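Local coordinates for protein 2-oxoglutarate carboxylase small subunit (Hydrogenobacter thermophilus, PDB 7KCT) that belongs to the biotin carboxylase family, joining a Rossmann-like N-terminal domain to an ATP-grasp domain, and holds ADP, bicarbonate and magnesium in this model, at residues V14-R19 and R25-C30; T109-H114 and R322-E327; Q220-K225 and I230-R235; V317-Q320 and G326-L329. All blocks are in the same frame, centred on the assembly; numbering follows the deposited sequence.

Contact 1: residues V14-R19 and R25-C30; sequences VLVANR and RVIRAC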
loop_
_atom_site.group_PDB
_atom_site.type_symbol
_atom_site.label_atom_id
_atom_site.label_comp_id
_atom_site.label_asym_id
_atom_site.label_seq_id
_atom_site.Cartn_x
_atom_site.Cartn_y
_atom_site.Cartn_z
ATOM N N VAL A 14 3.816 -19.062 -16.692
ATOM C CA VAL A 14 3.734 -17.870 -17.536
ATOM C C VAL A 14 5.138 -17.285 -17.642
ATOM O O VAL A 14 5.823 -17.105 -16.618
ATOM C CB VAL A 14 2.767 -16.815 -16.958
ATOM C CG1 VAL A 14 2.861 -15.468 -17.715
ATOM C CG2 VAL A 14 1.387 -17.336 -16.925
ATOM N N LEU A 15 5.543 -16.952 -18.861
ATOM C CA LEU A 15 6.744 -16.167 -19.133
ATOM C C LEU A 15 6.382 -14.674 -19.259
ATOM O O LEU A 15 5.424 -14.296 -19.959
ATOM C CB LEU A 15 7.403 -16.709 -20.389
ATOM C CG LEU A 15 8.759 -16.116 -20.799
ATOM C CD1 LEU A 15 9.632 -17.022 -21.686
ATOM C CD2 LEU A 15 8.646 -14.752 -21.492
ATOM N N VAL A 16 7.137 -13.833 -18.544
ATOM C CA VAL A 16 6.927 -12.389 -18.500
ATOM C C VAL A 16 7.979 -11.788 -19.421
ATOM O O VAL A 16 9.173 -11.848 -19.119
ATOM C CB VAL A 16 7.076 -11.874 -17.064
ATOM C CG1 VAL A 16 6.856 -10.415 -17.031
ATOM C CG2 VAL A 16 6.113 -12.641 -16.109
ATOM N N ALA A 17 7.582 -11.260 -20.572
ATOM C CA ALA A 17 8.561 -10.783 -21.558
ATOM C C ALA A 17 8.815 -9.285 -21.358
ATOM O O ALA A 17 8.413 -8.437 -22.158
ATOM C CB ALA A 17 8.088 -11.087 -22.972
ATOM N N ASN A 18 9.373 -8.943 -20.202
ATOM C CA ASN A 18 9.552 -7.536 -19.832
ATOM C C ASN A 18 10.442 -7.448 -18.590
ATOM O O ASN A 18 11.059 -8.444 -18.196
ATOM C CB ASN A 18 8.211 -6.843 -19.618
ATOM C CG ASN A 18 8.249 -5.370 -20.034
ATOM O OD1 ASN A 18 9.068 -4.572 -19.554
ATOM N ND2 ASN A 18 7.353 -5.009 -20.914
ATOM N N ARG A 19 10.586 -6.239 -18.032
ATOM C CA ARG A 19 11.560 -5.974 -16.971
ATOM C C ARG A 19 11.012 -4.955 -15.992
ATOM O O ARG A 19 9.929 -4.401 -16.177
ATOM C CB ARG A 19 12.892 -5.469 -17.554
ATOM C CG ARG A 19 12.808 -4.162 -18.376
ATOM C CD ARG A 19 14.191 -3.542 -18.710
ATOM N NE ARG A 19 14.904 -3.143 -17.488
ATOM C CZ ARG A 19 14.642 -2.072 -16.763
ATOM N NH1 ARG A 19 13.667 -1.216 -17.103
ATOM N NH2 ARG A 19 15.354 -1.875 -15.652
ATOM N N ARG A 25 5.126 -6.473 -11.202
ATOM C CA ARG A 25 3.668 -6.415 -11.091
ATOM C C ARG A 25 3.004 -7.656 -11.660
ATOM O O ARG A 25 2.064 -8.209 -11.066
ATOM C CB ARG A 25 3.186 -5.147 -11.814
ATOM C CG ARG A 25 1.691 -5.106 -12.057
ATOM C CD ARG A 25 0.970 -4.711 -10.789
ATOM N NE ARG A 25 -0.484 -4.647 -10.903
ATOM C CZ ARG A 25 -1.307 -5.633 -10.593
ATOM N NH1 ARG A 25 -0.826 -6.808 -10.183
ATOM N NH2 ARG A 25 -2.621 -5.420 -10.676
ATOM N N VAL A 26 3.450 -8.100 -12.824
ATOM C CA VAL A 26 2.888 -9.312 -13.400
ATOM C C VAL A 26 3.287 -10.545 -12.589
ATOM O O VAL A 26 2.466 -11.441 -12.360
ATOM C CB VAL A 26 3.323 -9.424 -14.875
ATOM C CG1 VAL A 26 2.929 -10.771 -15.457
ATOM C CG2 VAL A 26 2.709 -8.243 -15.708
ATOM N N ILE A 27 4.564 -10.645 -12.199
ATOM C CA ILE A 27 5.013 -11.777 -11.394
ATOM C C ILE A 27 4.189 -11.909 -10.133
ATOM O O ILE A 27 3.824 -13.018 -9.731
ATOM C CB ILE A 27 6.515 -11.701 -11.060
ATOM C CG1 ILE A 27 7.305 -11.954 -12.314
ATOM C CG2 ILE A 27 6.861 -12.749 -9.962
ATOM C CD1 ILE A 27 8.726 -11.555 -12.266
ATOM N N ARG A 28 3.877 -10.796 -9.486
ATOM C CA ARG A 28 3.084 -10.852 -8.264
ATOM C C ARG A 28 1.679 -11.405 -8.514
ATOM O O ARG A 28 1.152 -12.169 -7.696
ATOM C CB ARG A 28 2.962 -9.460 -7.627
ATOM C CG ARG A 28 2.063 -9.472 -6.388
ATOM C CD ARG A 28 2.207 -8.288 -5.404
ATOM N NE ARG A 28 3.600 -7.972 -5.129
ATOM C CZ ARG A 28 4.436 -8.735 -4.434
ATOM N NH1 ARG A 28 4.018 -9.872 -3.917
ATOM N NH2 ARG A 28 5.703 -8.372 -4.285
ATOM N N ALA A 29 1.036 -10.955 -9.594
ATOM C CA ALA A 29 -0.288 -11.453 -9.959
ATOM C C ALA A 29 -0.258 -12.951 -10.202
ATOM O O ALA A 29 -1.184 -13.664 -9.799
ATOM C CB ALA A 29 -0.815 -10.715 -11.195
ATOM N N CYS A 30 0.801 -13.439 -10.872
ATOM C CA CYS A 30 0.968 -14.867 -11.120
ATOM C C CYS A 30 1.152 -15.659 -9.825
ATOM O O CYS A 30 0.588 -16.747 -9.675
ATOM C CB CYS A 30 2.164 -15.115 -12.046
ATOM S SG CYS A 30 1.949 -14.607 -13.769
#
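Val16 sets one methyl, CG2, against two helix residues at once. Val26 CG1 lies 3.7 Å from Val16 CG2, while the CG1 methylene of Ile27 is 4.0 Å from that same methyl. The approaches differ: the side chains of Val16 and Val26 slide past each other in opposite directions, whereas Ile27 crosses Val16 at about a right angle. Ile27 leaves the helix pointing along its flank, and a chi1 of -71°, with CG1 trans to the carbonyl carbon, brings that branch back to the strand. One helical turn after Val26, Cys30 meets Val14, its SG 4.0 Å from Val14 CB and 4.1 Å from Val14 CG1, so the sulfur rests at the branch point of the valine.

Strand 14-16 and helix 25-30 run nearly antiparallel, at 165° with axes 9.4 Å apart, as fits the first strand and helix of a Rossmann-like beta-alpha-beta unit. The alternation of the strand turns Leu15 the other way, onto helix 71-81. Val317 and Ile321 of helix 316-324 touch Val26 and Cys30 respectively, and Thr37 of the next strand touches Ile27 and Cys30.

All five touching side chains are buried. The strand spends its backbone polar groups on neighbouring strands, Val14 and Val16 both pairing with Val38, consistent with the helix face being held against the strand mainly by dispersion and shape fit.

Contact 2: residues T109-H114 and R322-E327; sequences TFIGPH and RIAAGE
The Schellman motif that closes helix 316-324 sits beside strand 109-110, the last strand of the parallel Rossmann-like sheet in this chain, and Ala324 packs there between Thr109 and Ile111. The methyl of Ala324 does most of the touching. Its CB is 3.7 Å from Ile111 CG1 and 4.0 Å from Thr109 CG2, and the small side chain lets the backbones close to 5.4 Å between the CA atoms of Ile111 and Ala324.

Thr109 presents its methyl and not its hydroxyl: with chi1 at -60°, CG2 stands trans to the backbone N and reaches the helix end, 3.6 Å from the carbonyl oxygen Ala324 O. Ile111 meets the Ala324 methyl with its CG1 methylene, which is nearer than its CG2 methyl. The strand alternates, so Phe110 turns from the helix end toward helices 97-105 and 115-120, while Thr109 and Ile111 also touch Ala85 of the adjacent strand. Thus the contact joins the N-terminal domain sheet to a helix of the ATP-grasp family region by apolar packing.

Two backbone bonds make the Schellman motif, Glu327 N to Arg322 O and Gly326 N to Ile323 O, each 2.9 Å, with Gly326 at a phi of 98°. Across this turn Arg322 NE and Glu327 OE1 form a long salt bridge of 3.7 Å.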
loop_
_atom_site.group_PDB
_atom_site.type_symbol
_atom_site.label_atom_id
_atom_site.label_comp_id
_atom_site.label_asym_id
_atom_site.label_seq_id
_atom_site.Cartn_x
_atom_site.Cartn_y
_atom_site.Cartn_z
ATOM N N THR A 109 -0.202 -18.970 -25.496
ATOM C CA THR A 109 -1.248 -17.957 -25.338
ATOM C C THR A 109 -0.609 -16.574 -25.074
ATOM O O THR A 109 0.103 -16.369 -24.075
ATOM C CB THR A 109 -2.216 -18.351 -24.215
ATOM O OG1 THR A 109 -2.853 -19.603 -24.509
ATOM C CG2 THR A 109 -3.341 -17.338 -24.024
ATOM N N PHE A 110 -0.845 -15.634 -25.985
ATOM C CA PHE A 110 -0.480 -14.223 -25.790
ATOM C C PHE A 110 -1.512 -13.581 -24.857
ATOM O O PHE A 110 -2.711 -13.619 -25.152
ATOM C CB PHE A 110 -0.412 -13.532 -27.161
ATOM C CG PHE A 110 0.040 -12.086 -27.112
ATOM C CD1 PHE A 110 1.380 -11.787 -27.073
ATOM C CD2 PHE A 110 -0.882 -11.034 -27.144
ATOM C CE1 PHE A 110 1.814 -10.470 -27.033
ATOM C CE2 PHE A 110 -0.452 -9.699 -27.082
ATOM C CZ PHE A 110 0.882 -9.423 -27.014
ATOM N N ILE A 111 -1.065 -13.007 -23.728
ATOM C CA ILE A 111 -1.963 -12.372 -22.742
ATOM C C ILE A 111 -2.160 -10.924 -23.198
ATOM O O ILE A 111 -1.389 -10.004 -22.851
ATOM C CB ILE A 111 -1.412 -12.477 -21.315
ATOM C CG1 ILE A 111 -1.296 -13.958 -20.916
ATOM C CG2 ILE A 111 -2.279 -11.704 -20.323
ATOM C CD1 ILE A 111 -0.475 -14.197 -19.644
ATOM N N GLY A 112 -3.208 -10.719 -23.979
ATOM C CA GLY A 112 -3.438 -9.489 -24.703
ATOM C C GLY A 112 -4.578 -9.712 -25.682
ATOM O O GLY A 112 -5.207 -10.775 -25.675
ATOM N N PRO A 113 -4.921 -8.706 -26.488
ATOM C CA PRO A 113 -6.046 -8.864 -27.424
ATOM C C PRO A 113 -5.568 -9.674 -28.629
ATOM O O PRO A 113 -4.384 -9.930 -28.809
ATOM C CB PRO A 113 -6.438 -7.410 -27.775
ATOM C CG PRO A 113 -5.171 -6.630 -27.616
ATOM C CD PRO A 113 -4.387 -7.328 -26.477
ATOM N N HIS A 114 -6.505 -10.092 -29.466
ATOM C CA HIS A 114 -6.110 -10.823 -30.664
ATOM C C HIS A 114 -5.098 -10.057 -31.502
ATOM O O HIS A 114 -5.189 -8.838 -31.670
ATOM C CB HIS A 114 -7.364 -11.150 -31.484
ATOM C CG HIS A 114 -7.141 -12.221 -32.490
ATOM N ND1 HIS A 114 -6.554 -11.969 -33.706
ATOM C CD2 HIS A 114 -7.228 -13.563 -32.386
ATOM C CE1 HIS A 114 -6.422 -13.103 -34.368
ATOM N NE2 HIS A 114 -6.786 -14.089 -33.574
ATOM N N ARG A 322 -6.539 -14.186 -16.184
ATOM C CA ARG A 322 -7.713 -15.038 -16.160
ATOM C C ARG A 322 -8.440 -15.053 -17.500
ATOM O O ARG A 322 -8.972 -16.093 -17.913
ATOM C CB ARG A 322 -8.664 -14.556 -15.083
ATOM C CG ARG A 322 -8.280 -14.858 -13.682
ATOM C CD ARG A 322 -9.216 -14.106 -12.708
ATOM N NE ARG A 322 -9.088 -14.741 -11.430
ATOM C CZ ARG A 322 -9.001 -14.117 -10.263
ATOM N NH1 ARG A 322 -9.050 -12.783 -10.182
ATOM N NH2 ARG A 322 -8.843 -14.853 -9.161
ATOM N N ILE A 323 -8.597 -13.877 -18.117
ATOM C CA ILE A 323 -9.253 -13.760 -19.410
ATOM C C ILE A 323 -8.501 -14.560 -20.449
ATOM O O ILE A 323 -9.097 -15.260 -21.266
ATOM C CB ILE A 323 -9.353 -12.271 -19.815
ATOM C CG1 ILE A 323 -10.485 -11.561 -19.123
ATOM C CG2 ILE A 323 -9.504 -12.108 -21.310
ATOM C CD1 ILE A 323 -10.309 -10.039 -19.141
ATOM N N ALA A 324 -7.170 -14.487 -20.426
ATOM C CA ALA A 324 -6.382 -15.212 -21.413
ATOM C C ALA A 324 -6.518 -16.727 -21.236
ATOM O O ALA A 324 -6.450 -17.468 -22.219
ATOM C CB ALA A 324 -4.912 -14.803 -21.316
ATOM N N ALA A 325 -6.761 -17.184 -20.019
ATOM C CA ALA A 325 -7.041 -18.593 -19.746
ATOM C C ALA A 325 -8.472 -19.010 -20.106
ATOM O O ALA A 325 -8.804 -20.207 -20.021
ATOM C CB ALA A 325 -6.815 -18.855 -18.259
ATOM N N GLY A 326 -9.330 -18.055 -20.478
ATOM C CA GLY A 326 -10.696 -18.356 -20.859
ATOM C C GLY A 326 -11.729 -18.170 -19.780
ATOM O O GLY A 326 -12.877 -18.606 -19.958
ATOM N N GLU A 327 -11.359 -17.613 -18.639
ATOM C CA GLU A 327 -12.379 -17.324 -17.643
ATOM C C GLU A 327 -13.321 -16.254 -18.169
ATOM O O GLU A 327 -12.936 -15.421 -18.988
ATOM C CB GLU A 327 -11.792 -16.825 -16.338
ATOM C CG GLU A 327 -10.979 -17.865 -15.587
ATOM C CD GLU A 327 -10.671 -17.439 -14.179
ATOM O OE1 GLU A 327 -11.395 -16.563 -13.646
ATOM O OE2 GLU A 327 -9.714 -17.984 -13.603
#

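Contact 3: residues Q220-K225 and I230-R235; sequences QVLGDK and IHLGER
Gln220 and Arg235 join end-on: OE1 of Gln220 accepts from Arg235 NH1 at 2.9 Å and from Arg235 NH2 at 3.2 Å. This lies within a beta hairpin, strands 215-223 and 229-236, at one side of the antiparallel ATP-grasp sheet. The amide and guanidinium planes are 52° apart. NH1 approaches in the carbonyl plane on a lone pair, while NH2 comes from above that plane and is the more bent bond, at 139°. A bend at chi2 of 69° folds the amide back, so that Gln220 NE2 also donates to Val221 O at 3.0 Å, which fixes the amide's rotation. Arg235 has further partners, Gln302 and Thr308 by hydrogen bonds and Glu218 by a salt bridge; Gln302 belongs to a bound ADP pocket.

On the backbone, Leu232 N donates to Gln220 O at 2.8 Å, and Gln220 N to Gly233 O at 3.1 Å. Leu232 and Gly233 together face Gln220, a beta bulge, and the bulge is braced by Gly233 N, which lies in the His231 ring plane and donates to ND1. Beyond it, Leu222 and Ile230 form a regular hydrogen-bonded pair with bonds in both directions, and Val221 and His231 a non-hydrogen-bonded one.

Apolar packing lies outside these polar pairs, helix 316-324 covering Leu222 with Trp319 and Ile323, and Leu232 with Ile316. Leu232 lies alongside Gln220, pointing the same way, its CB 3.9 Å from Gln220 CG. Leu222 CD2 comes within 4.5 Å of Leu232 CD1.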
loop_
_atom_site.group_PDB
_atom_site.type_symbol
_atom_site.label_atom_id
_atom_site.label_comp_id
_atom_site.label_asym_id
_atom_site.label_seq_id
_atom_site.Cartn_x
_atom_site.Cartn_y
_atom_site.Cartn_z
ATOM N N GLN A 220 -10.472 3.232 -19.676
ATOM C CA GLN A 220 -9.974 1.884 -19.508
ATOM C C GLN A 220 -11.075 0.912 -19.894
ATOM O O GLN A 220 -12.201 1.015 -19.381
ATOM C CB GLN A 220 -9.590 1.680 -18.047
ATOM C CG GLN A 220 -9.113 0.307 -17.678
ATOM C CD GLN A 220 -7.773 -0.012 -18.269
ATOM O OE1 GLN A 220 -6.753 0.586 -17.900
ATOM N NE2 GLN A 220 -7.755 -0.968 -19.192
ATOM N N VAL A 221 -10.775 -0.004 -20.812
ATOM C CA VAL A 221 -11.728 -1.075 -21.099
ATOM C C VAL A 221 -11.106 -2.411 -20.714
ATOM O O VAL A 221 -9.880 -2.559 -20.685
ATOM C CB VAL A 221 -12.203 -1.098 -22.567
ATOM C CG1 VAL A 221 -12.756 0.273 -23.001
ATOM C CG2 VAL A 221 -11.104 -1.541 -23.489
ATOM N N LEU A 222 -11.975 -3.371 -20.396
ATOM C CA LEU A 222 -11.617 -4.747 -20.051
ATOM C C LEU A 222 -12.684 -5.677 -20.636
ATOM O O LEU A 222 -13.866 -5.490 -20.344
ATOM C CB LEU A 222 -11.532 -4.893 -18.530
ATOM C CG LEU A 222 -11.006 -6.211 -17.973
ATOM C CD1 LEU A 222 -9.564 -6.401 -18.359
ATOM C CD2 LEU A 222 -11.128 -6.253 -16.453
ATOM N N GLY A 223 -12.283 -6.632 -21.484
ATOM C CA GLY A 223 -13.221 -7.581 -22.072
ATOM C C GLY A 223 -12.728 -9.013 -21.960
ATOM O O GLY A 223 -11.525 -9.273 -21.942
ATOM N N ASP A 224 -13.681 -9.960 -21.923
ATOM C CA ASP A 224 -13.348 -11.383 -21.991
ATOM C C ASP A 224 -13.518 -11.912 -23.420
ATOM O O ASP A 224 -13.881 -11.184 -24.340
ATOM C CB ASP A 224 -14.162 -12.191 -20.973
ATOM C CG ASP A 224 -15.669 -12.258 -21.278
ATOM O OD1 ASP A 224 -16.063 -12.104 -22.453
ATOM O OD2 ASP A 224 -16.439 -12.519 -20.322
ATOM N N LYS A 225 -13.216 -13.193 -23.617
ATOM C CA LYS A 225 -13.231 -13.765 -24.960
ATOM C C LYS A 225 -14.643 -14.097 -25.445
ATOM O O LYS A 225 -14.798 -14.540 -26.587
ATOM C CB LYS A 225 -12.332 -15.003 -24.982
ATOM C CG LYS A 225 -10.843 -14.639 -24.741
ATOM C CD LYS A 225 -9.890 -15.793 -24.968
ATOM C CE LYS A 225 -8.434 -15.358 -24.898
ATOM N NZ LYS A 225 -7.483 -16.539 -24.948
ATOM N N ILE A 230 -16.551 -4.289 -20.448
ATOM C CA ILE A 230 -16.922 -3.205 -19.545
ATOM C C ILE A 230 -15.866 -2.104 -19.641
ATOM O O ILE A 230 -14.765 -2.295 -20.170
ATOM C CB ILE A 230 -17.084 -3.668 -18.085
ATOM C CG1 ILE A 230 -15.772 -4.213 -17.525
ATOM C CG2 ILE A 230 -18.195 -4.732 -17.929
ATOM C CD1 ILE A 230 -15.856 -4.592 -16.050
ATOM N N HIS A 231 -16.218 -0.927 -19.134
ATOM C CA HIS A 231 -15.257 0.147 -18.954
ATOM C C HIS A 231 -15.013 0.331 -17.461
ATOM O O HIS A 231 -15.842 -0.041 -16.618
ATOM C CB HIS A 231 -15.715 1.471 -19.618
ATOM C CG HIS A 231 -16.842 2.147 -18.920
ATOM N ND1 HIS A 231 -16.664 2.867 -17.763
ATOM C CD2 HIS A 231 -18.153 2.287 -19.251
ATOM C CE1 HIS A 231 -17.821 3.354 -17.360
ATOM N NE2 HIS A 231 -18.738 3.040 -18.262
ATOM N N LEU A 232 -13.825 0.819 -17.134
ATOM C CA LEU A 232 -13.474 1.098 -15.753
ATOM C C LEU A 232 -13.253 2.591 -15.584
ATOM O O LEU A 232 -12.358 3.031 -14.876
ATOM C CB LEU A 232 -12.251 0.283 -15.314
ATOM C CG LEU A 232 -12.463 -1.241 -15.353
ATOM C CD1 LEU A 232 -11.153 -1.995 -15.025
ATOM C CD2 LEU A 232 -13.610 -1.652 -14.386
ATOM N N GLY A 233 -14.103 3.399 -16.229
ATOM C CA GLY A 233 -14.001 4.808 -16.025
ATOM C C GLY A 233 -12.746 5.356 -16.662
ATOM O O GLY A 233 -12.066 4.710 -17.458
ATOM N N GLU A 234 -12.463 6.605 -16.317
ATOM C CA GLU A 234 -11.430 7.351 -17.000
ATOM C C GLU A 234 -10.342 7.820 -16.037
ATOM O O GLU A 234 -10.455 7.725 -14.816
ATOM C CB GLU A 234 -12.051 8.536 -17.761
ATOM C CG GLU A 234 -12.267 9.807 -16.996
ATOM C CD GLU A 234 -13.313 9.716 -15.936
ATOM O OE1 GLU A 234 -13.503 10.758 -15.286
ATOM O OE2 GLU A 234 -13.931 8.644 -15.724
ATOM N N ARG A 235 -9.256 8.273 -16.637
ATOM C CA ARG A 235 -8.143 8.876 -15.930
ATOM C C ARG A 235 -7.773 10.159 -16.644
ATOM O O ARG A 235 -7.815 10.236 -17.874
ATOM C CB ARG A 235 -6.936 7.955 -15.919
ATOM C CG ARG A 235 -7.233 6.541 -15.438
ATOM C CD ARG A 235 -5.920 5.718 -15.518
ATOM N NE ARG A 235 -5.619 5.150 -16.841
ATOM C CZ ARG A 235 -5.923 3.907 -17.245
ATOM N NH1 ARG A 235 -6.570 3.065 -16.458
ATOM N NH2 ARG A 235 -5.534 3.497 -18.446
#

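Contact 4: residues V317-Q320 and G326-L329; sequences VKWQ and GERL
Leu329 places one methyl over a face of the Trp319 indole. Its CD1 is 3.9 Å from the centroid of the six-membered ring and only 18° off the ring normal, the geometry of a CH-pi contact. The methyl is displaced toward the rim, and the closest ring atom is Trp319 CE3, 3.7 Å from Leu329 CD1. With chi1 at -165°, CG of Leu329 stands trans to the backbone N, which swings the isobutyl group obliquely across the indole, CD1 leading, although the first bond of the side chain does not aim at the helix. Trp319 likewise leaves its helix obliquely, and the far end of the ring system makes the approach.

The ring edge meets backbone. Arg328 O lies near the indole plane, 3.4 Å from Trp319 CZ3 and 3.7 Å from Trp319 CH2, so the electron-rich oxygen faces ring hydrogens and not the pi cloud, an orientation that probably gives a weak electrostatic attraction. Arg328 thus takes part through its carbonyl, the first bond of its side chain pointing away from the helix.

A Schellman motif, with Gly326 as its positive-phi residue, ends helix 316-324, and the chain then returns alongside Trp319; the indole lies between its own helix and residues 327-329 of the returning loop. Leu222 of strand 215-223 touches both Trp319 and Leu329, and Arg322, one turn further along the helix, makes a cation-pi contact with the indole. At the more exposed margin, Glu327 OE1 approaches Trp319 CZ3 obliquely, at 4.3 Å.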
loop_
_atom_site.group_PDB
_atom_site.type_symbol
_atom_site.label_atom_id
_atom_site.label_comp_id
_atom_site.label_asym_id
_atom_site.label_seq_id
_atom_site.Cartn_x
_atom_site.Cartn_y
_atom_site.Cartn_z
ATOM N N VAL A 317 -4.486 -6.542 -14.019
ATOM C CA VAL A 317 -3.493 -7.505 -14.499
ATOM C C VAL A 317 -3.931 -8.943 -14.196
ATOM O O VAL A 317 -3.768 -9.840 -15.029
ATOM C CB VAL A 317 -2.116 -7.193 -13.887
ATOM C CG1 VAL A 317 -1.079 -8.215 -14.290
ATOM C CG2 VAL A 317 -1.639 -5.833 -14.346
ATOM N N LYS A 318 -4.395 -9.209 -12.971
ATOM C CA LYS A 318 -4.887 -10.546 -12.676
ATOM C C LYS A 318 -6.005 -10.926 -13.650
ATOM O O LYS A 318 -6.057 -12.068 -14.127
ATOM C CB LYS A 318 -5.352 -10.629 -11.221
ATOM C CG LYS A 318 -5.535 -12.055 -10.736
ATOM C CD LYS A 318 -5.924 -12.168 -9.267
ATOM C CE LYS A 318 -4.792 -11.842 -8.334
ATOM N NZ LYS A 318 -5.132 -12.242 -6.922
ATOM N N TRP A 319 -6.907 -9.974 -13.966
ATOM C CA TRP A 319 -7.981 -10.259 -14.921
ATOM C C TRP A 319 -7.430 -10.508 -16.317
ATOM O O TRP A 319 -7.928 -11.394 -17.026
ATOM C CB TRP A 319 -9.046 -9.119 -14.933
ATOM C CG TRP A 319 -10.056 -9.416 -13.884
ATOM C CD1 TRP A 319 -10.252 -8.748 -12.705
ATOM C CD2 TRP A 319 -10.977 -10.526 -13.870
ATOM N NE1 TRP A 319 -11.202 -9.389 -11.958
ATOM C CE2 TRP A 319 -11.694 -10.455 -12.664
ATOM C CE3 TRP A 319 -11.289 -11.546 -14.785
ATOM C CZ2 TRP A 319 -12.693 -11.385 -12.327
ATOM C CZ3 TRP A 319 -12.283 -12.454 -14.458
ATOM C CH2 TRP A 319 -12.969 -12.372 -13.238
ATOM N N GLN A 320 -6.410 -9.757 -16.749
ATOM C CA GLN A 320 -5.776 -10.096 -18.013
ATOM C C GLN A 320 -5.463 -11.588 -18.057
ATOM O O GLN A 320 -5.731 -12.271 -19.045
ATOM C CB GLN A 320 -4.496 -9.281 -18.220
ATOM C CG GLN A 320 -4.638 -7.886 -18.847
ATOM C CD GLN A 320 -3.289 -7.230 -19.011
ATOM O OE1 GLN A 320 -2.543 -7.043 -18.029
ATOM N NE2 GLN A 320 -2.914 -6.977 -20.249
ATOM N N GLY A 326 -9.330 -18.055 -20.478
ATOM C CA GLY A 326 -10.696 -18.356 -20.859
ATOM C C GLY A 326 -11.729 -18.170 -19.780
ATOM O O GLY A 326 -12.877 -18.606 -19.958
ATOM N N GLU A 327 -11.359 -17.613 -18.639
ATOM C CA GLU A 327 -12.379 -17.324 -17.643
ATOM C C GLU A 327 -13.321 -16.254 -18.169
ATOM O O GLU A 327 -12.936 -15.421 -18.988
ATOM C CB GLU A 327 -11.792 -16.825 -16.338
ATOM C CG GLU A 327 -10.979 -17.865 -15.587
ATOM C CD GLU A 327 -10.671 -17.439 -14.179
ATOM O OE1 GLU A 327 -11.395 -16.563 -13.646
ATOM O OE2 GLU A 327 -9.714 -17.984 -13.603
ATOM N N ARG A 328 -14.561 -16.284 -17.694
ATOM C CA ARG A 328 -15.517 -15.226 -17.965
ATOM C C ARG A 328 -15.239 -14.057 -17.031
ATOM O O ARG A 328 -14.811 -14.236 -15.881
ATOM C CB ARG A 328 -16.958 -15.700 -17.723
ATOM C CG ARG A 328 -17.594 -16.454 -18.834
ATOM C CD ARG A 328 -19.136 -16.547 -18.735
ATOM N NE ARG A 328 -19.629 -16.651 -20.099
ATOM C CZ ARG A 328 -19.564 -17.748 -20.837
ATOM N NH1 ARG A 328 -19.035 -18.900 -20.373
ATOM N NH2 ARG A 328 -19.995 -17.717 -22.077
ATOM N N LEU A 329 -15.509 -12.856 -17.533
ATOM C CA LEU A 329 -15.433 -11.645 -16.726
ATOM C C LEU A 329 -16.614 -11.604 -15.759
ATOM O O LEU A 329 -17.773 -11.634 -16.183
ATOM C CB LEU A 329 -15.392 -10.433 -17.660
ATOM C CG LEU A 329 -14.989 -9.046 -17.172
ATOM C CD1 LEU A 329 -13.861 -9.208 -16.154
ATOM C CD2 LEU A 329 -14.510 -8.186 -18.335
#

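Helix 316-324 ties the set together: contacts 2 and 4 both use it, their centres 7 Å apart, and its Val317 packs on contact 1, with Val317 CG1 4.0 Å from Val26 CG2. Contacts 1 and 2 share the parallel sheet and meet where Val14 CG1 is 4.1 Å from Ile111 CD1. The hairpin of contact 3 joins on through two probable hydrogen bonds, Lys225 NZ to Ala324 O of contact 2 at 3.1 Å and Leu329 N of contact 4 to Asp224 OD2 at 3.0 Å; Leu222 and Ile323 side chains also pack. The Arg235 side chain is about 7 Å from a bound ADP and about 10 Å from magnesium; the Val26 side chain is about 12 Å from a bound ADP.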